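Local coordinates for protein malyl-CoA lyase/beta-methylmalyl-CoA lyase (Methylobacterium extorquens, PDB 5UGR) that is a magnesium-binding lyase of the HpcH/HpaI aldolase and citrate lyase family, built on a TIM barrel, at residues A[243-248]-A[266-271]. Numbering follows the deposited sequence.
Sequences RRCAAL and EVFTPS
A246 and C245 meet the ring of F268, and V267 touches both that ring, through CG1, and R243, through both methyls; the contact is made by van der Waals packing and one sulfur-aromatic approach, with no hydrogen bond between 243-248 and 266-271. The A246 methyl points at the other helix and is the tightest touch, its CB 3.6 Å from F268 CE1, and it also packs at 4.0 Å against V267 CG1. C245 makes the sulfur-aromatic contact: SG lies in the plane of the F268 ring, at its edge, 3.8 Å from CZ and 5.1 Å from the ring centroid. A chi1 of 72° sets SG between the backbone N and the carbonyl carbon of its own residue, from where it reaches the ring edge. V267 CG1, anti to the backbone N (chi1 165°), lies over the centre of one face of the F268 ring, 3.9 Å above the plane. On the exposed side, R243 runs past the valine, extended from CG to NE, its CG 3.9 Å from V267 CG2. The contact joins two consecutive helices on the outside of the TIM (beta/alpha)8 barrel, 235-248 and 259-268, which flank the last barrel strand, 252-255, in sequence; helix 207-220 touches C245 through Q210, and R175 of the second subunit packs on A246 and hydrogen-bonds V267 O.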
ATOM      1  N   ARG A 243      24.918 -13.058  24.935  1.00 14.27           N
ATOM      2  CA  ARG A 243      24.507 -14.404  24.671  0.50 13.14           C
ATOM      3  C   ARG A 243      23.014 -14.518  24.439  1.00 13.36           C
ATOM      4  O   ARG A 243      22.570 -15.374  23.665  1.00 15.04           O
ATOM      5  CB  ARG A 243      24.967 -15.332  25.795  0.50 13.92           C
ATOM      6  CG  ARG A 243      26.471 -15.592  25.772  0.50 14.02           C
ATOM      7  CD  ARG A 243      26.942 -16.372  27.016  0.50 15.83           C
ATOM      8  NE  ARG A 243      28.331 -16.764  26.847  0.50 19.86           N
ATOM      9  CZ  ARG A 243      29.154 -17.153  27.826  0.50 26.01           C
ATOM     10  NH1 ARG A 243      30.399 -17.455  27.489  0.50 32.55           N
ATOM     11  NH2 ARG A 243      28.748 -17.245  29.100  0.50 28.03           N
ATOM     12  N   ARG A 244      22.229 -13.670  25.102  1.00 13.11           N
ATOM     13  CA  ARG A 244      20.779 -13.698  24.936  1.00 14.20           C
ATOM     14  C   ARG A 244      20.396 -13.291  23.493  1.00 13.44           C
ATOM     15  O   ARG A 244      19.659 -14.016  22.794  1.00 13.59           O
ATOM     16  CB  ARG A 244      20.073 -12.811  25.970  1.00 14.06           C
ATOM     17  CG  ARG A 244      18.597 -12.726  25.756  1.00 14.61           C
ATOM     18  CD  ARG A 244      17.794 -12.023  26.851  1.00 15.09           C
ATOM     19  NE  ARG A 244      18.100 -10.613  26.987  1.00 15.68           N
ATOM     20  CZ  ARG A 244      18.917 -10.072  27.889  1.00 15.81           C
ATOM     21  NH1 ARG A 244      19.541 -10.795  28.819  1.00 15.51           N
ATOM     22  NH2 ARG A 244      19.077  -8.767  27.896  1.00 15.94           N
ATOM     23  N   CYS A 245      20.947 -12.186  22.977  1.00 14.14           N
ATOM     24  CA  CYS A 245      20.600 -11.838  21.607  1.00 14.11           C
ATOM     25  C   CYS A 245      21.252 -12.774  20.608  1.00 14.13           C
ATOM     26  O   CYS A 245      20.672 -13.037  19.557  1.00 14.92           O
ATOM     27  CB  CYS A 245      20.868 -10.394  21.322  1.00 14.86           C
ATOM     28  SG  CYS A 245      22.546  -9.872  21.175  1.00 16.02           S
ATOM     29  N   ALA A 246      22.438 -13.282  20.906  1.00 14.06           N
ATOM     30  CA  ALA A 246      23.048 -14.285  19.999  1.00 15.73           C
ATOM     31  C   ALA A 246      22.152 -15.501  19.867  1.00 13.80           C
ATOM     32  O   ALA A 246      22.062 -16.099  18.768  1.00 14.80           O
ATOM     33  CB  ALA A 246      24.417 -14.681  20.510  1.00 15.75           C
ATOM     34  N   ALA A 247      21.507 -15.908  20.971  1.00 14.14           N
ATOM     35  CA  ALA A 247      20.626 -17.078  20.936  1.00 13.92           C
ATOM     36  C   ALA A 247      19.481 -16.889  19.958  1.00 14.64           C
ATOM     37  O   ALA A 247      19.022 -17.851  19.354  1.00 15.84           O
ATOM     38  CB  ALA A 247      20.106 -17.410  22.312  1.00 15.95           C
ATOM     39  N   LEU A 248      19.003 -15.663  19.839  1.00 14.72           N
ATOM     40  CA  LEU A 248      17.952 -15.336  18.843  1.00 15.25           C
ATOM     41  C   LEU A 248      18.405 -15.378  17.400  1.00 15.08           C
ATOM     42  O   LEU A 248      17.587 -15.448  16.468  1.00 17.32           O
ATOM     43  CB  LEU A 248      17.439 -13.954  19.038  1.00 18.97           C
ATOM     44  CG  LEU A 248      16.708 -13.613  20.242  1.00 18.11           C
ATOM     45  CD1 LEU A 248      16.367 -12.107  20.251  1.00 17.77           C
ATOM     46  CD2 LEU A 248      15.422 -14.473  20.367  1.00 17.01           C
ATOM     47  N   GLU A 266      34.091 -13.110  21.449  1.00 17.02           N
ATOM     48  CA  GLU A 266      33.963 -14.497  21.909  1.00 18.32           C
ATOM     49  C   GLU A 266      32.523 -15.010  21.730  1.00 17.12           C
ATOM     50  O   GLU A 266      32.306 -16.120  21.250  1.00 20.58           O
ATOM     51  CB  GLU A 266      34.339 -14.603  23.392  1.00 21.84           C
ATOM     52  CG  GLU A 266      34.152 -16.029  23.938  1.00 37.62           C
ATOM     53  CD  GLU A 266      35.049 -16.349  25.145  1.00 57.57           C
ATOM     54  OE1 GLU A 266      35.006 -15.591  26.148  1.00 75.86           O
ATOM     55  OE2 GLU A 266      35.794 -17.371  25.082  1.00 79.71           O
ATOM     56  N   VAL A 267      31.528 -14.190  22.122  1.00 16.13           N
ATOM     57  CA  VAL A 267      30.151 -14.663  22.106  1.00 16.40           C
ATOM     58  C   VAL A 267      29.672 -14.914  20.679  1.00 16.04           C
ATOM     59  O   VAL A 267      29.007 -15.940  20.438  1.00 17.84           O
ATOM     60  CB  VAL A 267      29.229 -13.639  22.794  1.00 16.13           C
ATOM     61  CG1 VAL A 267      27.767 -13.907  22.480  1.00 17.19           C
ATOM     62  CG2 VAL A 267      29.465 -13.675  24.288  1.00 19.17           C
ATOM     63  N   PHE A 268      30.019 -14.019  19.733  1.00 15.82           N
ATOM     64  CA  PHE A 268      29.452 -14.064  18.394  1.00 14.50           C
ATOM     65  C   PHE A 268      30.300 -14.833  17.368  1.00 17.78           C
ATOM     66  O   PHE A 268      29.966 -14.863  16.177  1.00 20.06           O
ATOM     67  CB  PHE A 268      29.142 -12.644  17.895  1.00 13.98           C
ATOM     68  CG  PHE A 268      28.065 -11.951  18.692  1.00 15.28           C
ATOM     69  CD1 PHE A 268      26.734 -12.245  18.467  1.00 13.43           C
ATOM     70  CD2 PHE A 268      28.372 -11.078  19.690  1.00 14.90           C
ATOM     71  CE1 PHE A 268      25.746 -11.617  19.203  1.00 15.52           C
ATOM     72  CE2 PHE A 268      27.393 -10.451  20.428  1.00 14.87           C
ATOM     73  CZ  PHE A 268      26.065 -10.745  20.217  1.00 15.68           C
ATOM     74  N   THR A 269      31.390 -15.455  17.823  1.00 17.64           N
ATOM     75  CA  THR A 269      32.067 -16.453  16.999  1.00 19.23           C
ATOM     76  C   THR A 269      31.061 -17.603  16.724  1.00 22.45           C
ATOM     77  O   THR A 269      30.491 -18.143  17.649  1.00 23.53           O
ATOM     78  CB  THR A 269      33.304 -16.907  17.734  1.00 21.94           C
ATOM     79  OG1 THR A 269      34.228 -15.808  17.769  1.00 21.61           O
ATOM     80  CG2 THR A 269      33.987 -18.072  16.988  1.00 23.35           C
ATOM     81  N   PRO A 270      30.878 -18.009  15.453  1.00 24.97           N
ATOM     82  CA  PRO A 270      29.968 -19.159  15.216  1.00 25.79           C
ATOM     83  C   PRO A 270      30.520 -20.459  15.795  1.00 25.37           C
ATOM     84  O   PRO A 270      31.743 -20.604  15.906  1.00 26.94           O
ATOM     85  CB  PRO A 270      29.863 -19.235  13.688  1.00 27.86           C
ATOM     86  CG  PRO A 270      31.009 -18.445  13.168  1.00 32.45           C
ATOM     87  CD  PRO A 270      31.387 -17.438  14.208  1.00 27.08           C
ATOM     88  N   SER A 271      29.628 -21.383  16.195  1.00 27.46           N
ATOM     89  CA  SER A 271      30.114 -22.696  16.737  1.00 27.33           C
ATOM     90  C   SER A 271      30.806 -23.468  15.645  1.00 30.28           C
ATOM     91  O   SER A 271      30.519 -23.278  14.442  1.00 28.58           O
ATOM     92  CB  SER A 271      28.985 -23.551  17.298  1.00 30.02           C
ATOM     93  OG  SER A 271      28.128 -24.047  16.280  1.00 30.52           O
TER